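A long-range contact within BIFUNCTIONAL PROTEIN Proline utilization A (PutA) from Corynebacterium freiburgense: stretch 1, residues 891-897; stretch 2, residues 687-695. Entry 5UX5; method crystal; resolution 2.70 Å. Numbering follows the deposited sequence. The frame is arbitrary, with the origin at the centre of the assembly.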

# COMPACT_ATOMS: atom_id res chain seq x y z
N LYS A 891 -3.66 -23.55 -7.32
CA LYS A 891 -4.40 -23.93 -8.55
C LYS A 891 -3.61 -23.54 -9.80
O LYS A 891 -2.41 -23.85 -9.90
CB LYS A 891 -5.80 -23.35 -8.46
CG LYS A 891 -6.62 -23.87 -7.29
CD LYS A 891 -7.92 -23.12 -7.16
CE LYS A 891 -8.73 -23.68 -6.02
NZ LYS A 891 -9.96 -22.89 -5.71
N ASN A 892 -4.22 -22.87 -10.78
CA ASN A 892 -3.49 -22.55 -12.00
C ASN A 892 -2.52 -21.40 -11.82
O ASN A 892 -1.79 -21.07 -12.76
CB ASN A 892 -4.45 -22.22 -13.14
CG ASN A 892 -3.76 -22.16 -14.52
OD1 ASN A 892 -4.07 -21.29 -15.33
ND2 ASN A 892 -2.84 -23.09 -14.79
N SER A 893 -2.48 -20.81 -10.63
CA SER A 893 -1.60 -19.67 -10.43
C SER A 893 -0.15 -20.09 -10.19
O SER A 893 0.75 -19.26 -10.31
CB SER A 893 -2.13 -18.81 -9.28
OG SER A 893 -3.52 -18.53 -9.47
N SER A 894 0.10 -21.35 -9.87
CA SER A 894 1.44 -21.79 -9.52
C SER A 894 1.75 -23.13 -10.20
O SER A 894 0.86 -23.96 -10.45
CB SER A 894 1.55 -21.90 -8.00
OG SER A 894 2.74 -22.58 -7.61
N VAL A 895 3.02 -23.32 -10.54
CA VAL A 895 3.56 -24.61 -10.94
C VAL A 895 4.70 -24.95 -10.00
O VAL A 895 5.59 -24.12 -9.79
CB VAL A 895 4.06 -24.63 -12.40
CG1 VAL A 895 4.74 -25.97 -12.69
CG2 VAL A 895 2.94 -24.38 -13.37
N GLY A 896 4.67 -26.16 -9.43
CA GLY A 896 5.72 -26.67 -8.58
C GLY A 896 5.23 -26.99 -7.19
O GLY A 896 4.03 -26.98 -6.89
N VAL A 897 6.19 -27.34 -6.32
CA VAL A 897 5.87 -27.54 -4.91
C VAL A 897 5.32 -26.26 -4.28
O VAL A 897 4.52 -26.32 -3.34
CB VAL A 897 7.10 -28.05 -4.15
CG1 VAL A 897 6.69 -28.34 -2.73
CG2 VAL A 897 7.65 -29.31 -4.84
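Stretch 2 687-695: NIHAETSGK

Stretch 2 runs antiparallel to stretch 1, with end-to-end directions 156° apart. Its first part is an extended strand that continues to E691. From T692 onward the chain is loop, and S693 takes a positive phi of 69°. Stretch 1 enters through a type I turn from K891 to S894, followed by a short strand at S894 and V895. The register pairs S893 with T692, S894 with E691, V895 with A690 and G896 with H689. The CA atoms of these pairs are 4.8 to 5.0 Å apart.

Backbone hydrogen bonds set this register. V895 and A690 form a hydrogen-bonded pair: V895 N donates to A690 O at 2.8 Å, and A690 N donates to V895 O at 2.9 Å. Both bonds are nearly straight. S894 and E691 form the adjacent non-hydrogen-bonded pair. Beyond it, T692 N donates to S893 O at 2.8 Å.

T692 also bonds through its side chain. Its OG1, with chi1 in the p well, donates to N892 O at 2.6 Å. T692 therefore holds two successive carbonyls of the turn. S893 OG lies 3.3 Å from S693 O, a weak hydrogen bond at best.

CA-H...O contacts supplement these bonds. S894 CA lies 3.3 Å from A690 O, and H689 CA lies 3.5 Å from V895 O. S893 CA approaches S693 O at 3.4 Å.

Apolar packing centres on V895. Its CB is 3.7 Å from A690 CB on their shared face of the sheet, and its CG1 is 3.9 Å from I688 CG2. S894 and E691 point to the other face; the E691 side chain is modelled only to CB.

At G896 the backbone passes close to I688, with G896 CA 3.8 Å from I688 O. Its phi/psi of 120/-174 favours glycine, and a CB here would clash with I688 O.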

# COMPACT_ATOMS: atom_id res chain seq x y z
N ASN A 687 12.97 -29.56 -12.63
CA ASN A 687 12.52 -28.72 -11.54
C ASN A 687 12.15 -27.34 -12.07
O ASN A 687 13.00 -26.61 -12.60
CB ASN A 687 13.64 -28.59 -10.52
CG ASN A 687 13.95 -29.86 -9.88
OD1 ASN A 687 13.05 -30.54 -9.40
ND2 ASN A 687 15.21 -30.25 -9.91
N ILE A 688 10.90 -26.95 -11.89
CA ILE A 688 10.45 -25.64 -12.30
C ILE A 688 9.58 -25.09 -11.19
O ILE A 688 8.72 -25.80 -10.67
CB ILE A 688 9.67 -25.71 -13.63
CG1 ILE A 688 9.26 -24.28 -14.05
CG2 ILE A 688 8.52 -26.74 -13.52
CD1 ILE A 688 8.87 -24.15 -15.50
N HIS A 689 9.80 -23.84 -10.82
CA HIS A 689 8.96 -23.13 -9.86
C HIS A 689 8.38 -21.91 -10.55
O HIS A 689 9.11 -20.96 -10.85
CB HIS A 689 9.80 -22.73 -8.67
CG HIS A 689 10.59 -23.86 -8.13
ND1 HIS A 689 10.10 -24.71 -7.16
CD2 HIS A 689 11.81 -24.34 -8.47
CE1 HIS A 689 11.01 -25.62 -6.89
NE2 HIS A 689 12.05 -25.43 -7.67
N ALA A 690 7.08 -21.93 -10.85
CA ALA A 690 6.48 -20.92 -11.72
C ALA A 690 5.31 -20.22 -11.05
O ALA A 690 4.44 -20.87 -10.45
CB ALA A 690 6.03 -21.55 -13.03
N GLU A 691 5.30 -18.90 -11.15
CA GLU A 691 4.17 -18.06 -10.78
C GLU A 691 3.53 -17.60 -12.08
O GLU A 691 4.21 -17.08 -12.96
CB GLU A 691 4.64 -16.90 -9.90
N THR A 692 2.23 -17.88 -12.25
CA THR A 692 1.58 -17.85 -13.57
C THR A 692 0.21 -17.18 -13.54
O THR A 692 -0.79 -17.76 -13.96
CB THR A 692 1.43 -19.27 -14.15
OG1 THR A 692 0.61 -20.08 -13.28
CG2 THR A 692 2.77 -19.95 -14.35
N SER A 693 0.15 -15.94 -13.07
CA SER A 693 -1.01 -15.06 -13.20
C SER A 693 -2.21 -15.53 -12.36
O SER A 693 -2.18 -16.63 -11.79
CB SER A 693 -1.41 -14.93 -14.68
OG SER A 693 -2.49 -14.03 -14.87
N GLY A 694 -3.26 -14.72 -12.29
CA GLY A 694 -4.41 -15.03 -11.47
C GLY A 694 -5.61 -14.23 -11.95
O GLY A 694 -5.49 -13.28 -12.72
N LYS A 695 -6.79 -14.69 -11.51
CA LYS A 695 -8.09 -14.08 -11.80
C LYS A 695 -8.71 -13.75 -10.44
O LYS A 695 -9.48 -14.54 -9.88
CB LYS A 695 -9.00 -15.02 -12.64
CG LYS A 695 -10.25 -14.31 -13.20
CD LYS A 695 -9.84 -13.19 -14.14
CE LYS A 695 -11.00 -12.34 -14.61
NZ LYS A 695 -10.51 -11.35 -15.62